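Side-chain contact in chitin-binding type-4 domain-containing protein (PDB 6T5Z), which is a copper-dependent lytic polysaccharide monooxygenase of family AA10 that probably cleaves chitin by oxidation: residues A[33-38]-A[57-62]. Sequence-based numbering, arbitrary orientation.
With CU (copper (II) ion), chain E.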
loop_
_atom_site.group_PDB
_atom_site.type_symbol
_atom_site.label_atom_id
_atom_site.label_comp_id
_atom_site.label_asym_id
_atom_site.label_seq_id
_atom_site.Cartn_x
_atom_site.Cartn_y
_atom_site.Cartn_z
ATOM N N GLN A 33 -4.970 4.038 9.446
ATOM C CA GLN A 33 -5.301 5.187 8.605
ATOM C C GLN A 33 -4.231 6.267 8.611
ATOM O O GLN A 33 -4.380 7.269 7.885
ATOM C CB GLN A 33 -6.631 5.818 9.059
ATOM C CG GLN A 33 -6.604 6.600 10.417
ATOM C CD GLN A 33 -6.921 5.703 11.637
ATOM O OE1 GLN A 33 -6.768 4.486 11.571
ATOM N NE2 GLN A 33 -7.379 6.311 12.739
ATOM N N SER A 34 -3.144 6.081 9.365
ATOM C CA SER A 34 -2.285 7.199 9.745
ATOM C C SER A 34 -0.883 7.116 9.155
ATOM O O SER A 34 0.040 7.771 9.656
ATOM C CB SER A 34 -2.217 7.292 11.267
ATOM O OG SER A 34 -3.492 7.611 11.802
ATOM N N LEU A 35 -0.705 6.347 8.086
ATOM C CA LEU A 35 0.613 6.159 7.480
ATOM C C LEU A 35 0.868 7.296 6.476
ATOM O O LEU A 35 0.831 7.142 5.252
ATOM C CB LEU A 35 0.695 4.769 6.859
ATOM C CG LEU A 35 0.879 3.656 7.922
ATOM C CD1 LEU A 35 0.200 2.377 7.491
ATOM C CD2 LEU A 35 2.349 3.416 8.133
ATOM N N GLU A 36 1.138 8.471 7.040
ATOM C CA GLU A 36 1.248 9.719 6.290
ATOM C C GLU A 36 2.704 10.158 6.203
ATOM O O GLU A 36 3.417 10.163 7.209
ATOM C CB GLU A 36 0.415 10.818 6.950
ATOM C CG GLU A 36 0.328 12.116 6.137
ATOM C CD GLU A 36 -0.375 13.214 6.902
ATOM O OE1 GLU A 36 -0.802 12.953 8.042
ATOM O OE2 GLU A 36 -0.500 14.340 6.380
ATOM N N ALA A 37 3.131 10.554 5.011
ATOM C CA ALA A 37 4.514 10.943 4.764
ATOM C C ALA A 37 4.543 11.835 3.532
ATOM O O ALA A 37 3.520 12.066 2.891
ATOM C CB ALA A 37 5.412 9.718 4.592
ATOM N N LYS A 38 5.730 12.337 3.199
ATOM C CA LYS A 38 5.844 13.213 2.034
ATOM C C LYS A 38 5.415 12.495 0.757
ATOM O O LYS A 38 5.654 11.295 0.588
ATOM C CB LYS A 38 7.278 13.722 1.893
ATOM C CG LYS A 38 7.681 14.689 2.981
ATOM C CD LYS A 38 6.881 15.965 2.908
ATOM C CE LYS A 38 7.260 16.924 4.023
ATOM N NZ LYS A 38 6.800 16.389 5.336
ATOM N N GLY A 57 8.620 6.078 12.854
ATOM C CA GLY A 57 9.333 5.127 13.696
ATOM C C GLY A 57 8.433 4.129 14.404
ATOM O O GLY A 57 8.734 2.929 14.451
ATOM N N HIS A 58 7.315 4.599 14.968
ATOM C CA HIS A 58 6.514 3.672 15.758
ATOM C C HIS A 58 5.613 2.786 14.901
ATOM O O HIS A 58 4.879 1.959 15.451
ATOM C CB HIS A 58 5.712 4.414 16.845
ATOM C CG HIS A 58 4.769 5.472 16.345
ATOM N ND1 HIS A 58 4.305 6.483 17.160
ATOM C CD2 HIS A 58 4.172 5.658 15.144
ATOM C CE1 HIS A 58 3.475 7.254 16.480
ATOM N NE2 HIS A 58 3.376 6.775 15.253
ATOM N N PHE A 59 5.692 2.905 13.575
ATOM C CA PHE A 59 5.097 1.949 12.654
ATOM C C PHE A 59 6.139 1.014 12.039
ATOM O O PHE A 59 5.819 0.279 11.102
ATOM C CB PHE A 59 4.336 2.679 11.542
ATOM C CG PHE A 59 3.206 3.570 12.030
ATOM C CD1 PHE A 59 2.439 3.242 13.133
ATOM C CD2 PHE A 59 2.920 4.748 11.353
ATOM C CE1 PHE A 59 1.401 4.061 13.544
ATOM C CE2 PHE A 59 1.869 5.578 11.761
ATOM C CZ PHE A 59 1.119 5.240 12.857
ATOM N N GLY A 60 7.364 1.013 12.566
ATOM C CA GLY A 60 8.482 0.273 12.004
ATOM C C GLY A 60 8.325 -1.237 11.977
ATOM O O GLY A 60 9.029 -1.902 11.209
ATOM N N ALA A 61 7.415 -1.799 12.783
ATOM C CA ALA A 61 7.163 -3.238 12.675
ATOM C C ALA A 61 6.800 -3.636 11.249
ATOM O O ALA A 61 7.114 -4.747 10.816
ATOM C CB ALA A 61 6.056 -3.666 13.637
ATOM N N LEU A 62 6.151 -2.741 10.506
ATOM C CA LEU A 62 5.751 -3.066 9.144
ATOM C C LEU A 62 6.937 -3.220 8.200
ATOM O O LEU A 62 6.765 -3.751 7.100
ATOM C CB LEU A 62 4.814 -1.990 8.587
ATOM C CG LEU A 62 3.496 -1.805 9.336
ATOM C CD1 LEU A 62 2.642 -0.742 8.655
ATOM C CD2 LEU A 62 2.746 -3.128 9.426
HETATM CU CU CU E . 5.117 6.576 19.123
#
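Leu-35 meets the ring of Phe-59 with its CD2 methyl, which lies 3.5 Å from Phe-59 CD2 and 4.0 Å from Phe-59 CG; the two side chains meet at a slant. The other branch turns to Leu-62, whose CD1 meets Leu-35 CD1 tip to tip at 4.1 Å; the two methyls of Leu-35 thus serve Phe-59 and Leu-62 separately. Phe-59 also brings its edge to the backbone of Ser-34: CE2 stands 3.5 Å from Ser-34 O, which lies near the ring plane, as suits a carbonyl oxygen facing the weakly positive rim of an aromatic. The CB of Phe-59 points at the 33-38 segment, and chi1 of -60°, with CG anti to the carbonyl carbon, carries the ring on until its CE2 edge reaches that oxygen. On one face of the ring, His-58 CD2 lies over the centre, 3.5 Å above the plane, while His-58 ND1 binds a copper ion at 2.1 Å. This is not the copper held by His-1 and His-90.

Behind the first shell, Leu-35 is the centre of an inverse gamma turn, closed by a weak hydrogen bond from Glu-36 N to Ser-34 O, and pairs through its backbone with Tyr-164 of strand 161-172. Ala-11 of helix 10-14 touches Leu-35, and Cys-14, disulfide-bonded to Cys-25, touches Leu-62. Ser-34 packs on His-1, placing the contact beside the active-site copper. Ser-34 O thus meets both an N-H and a ring edge; otherwise shape and burial, not directed bonds, join the long loop to the start of strand 36-38.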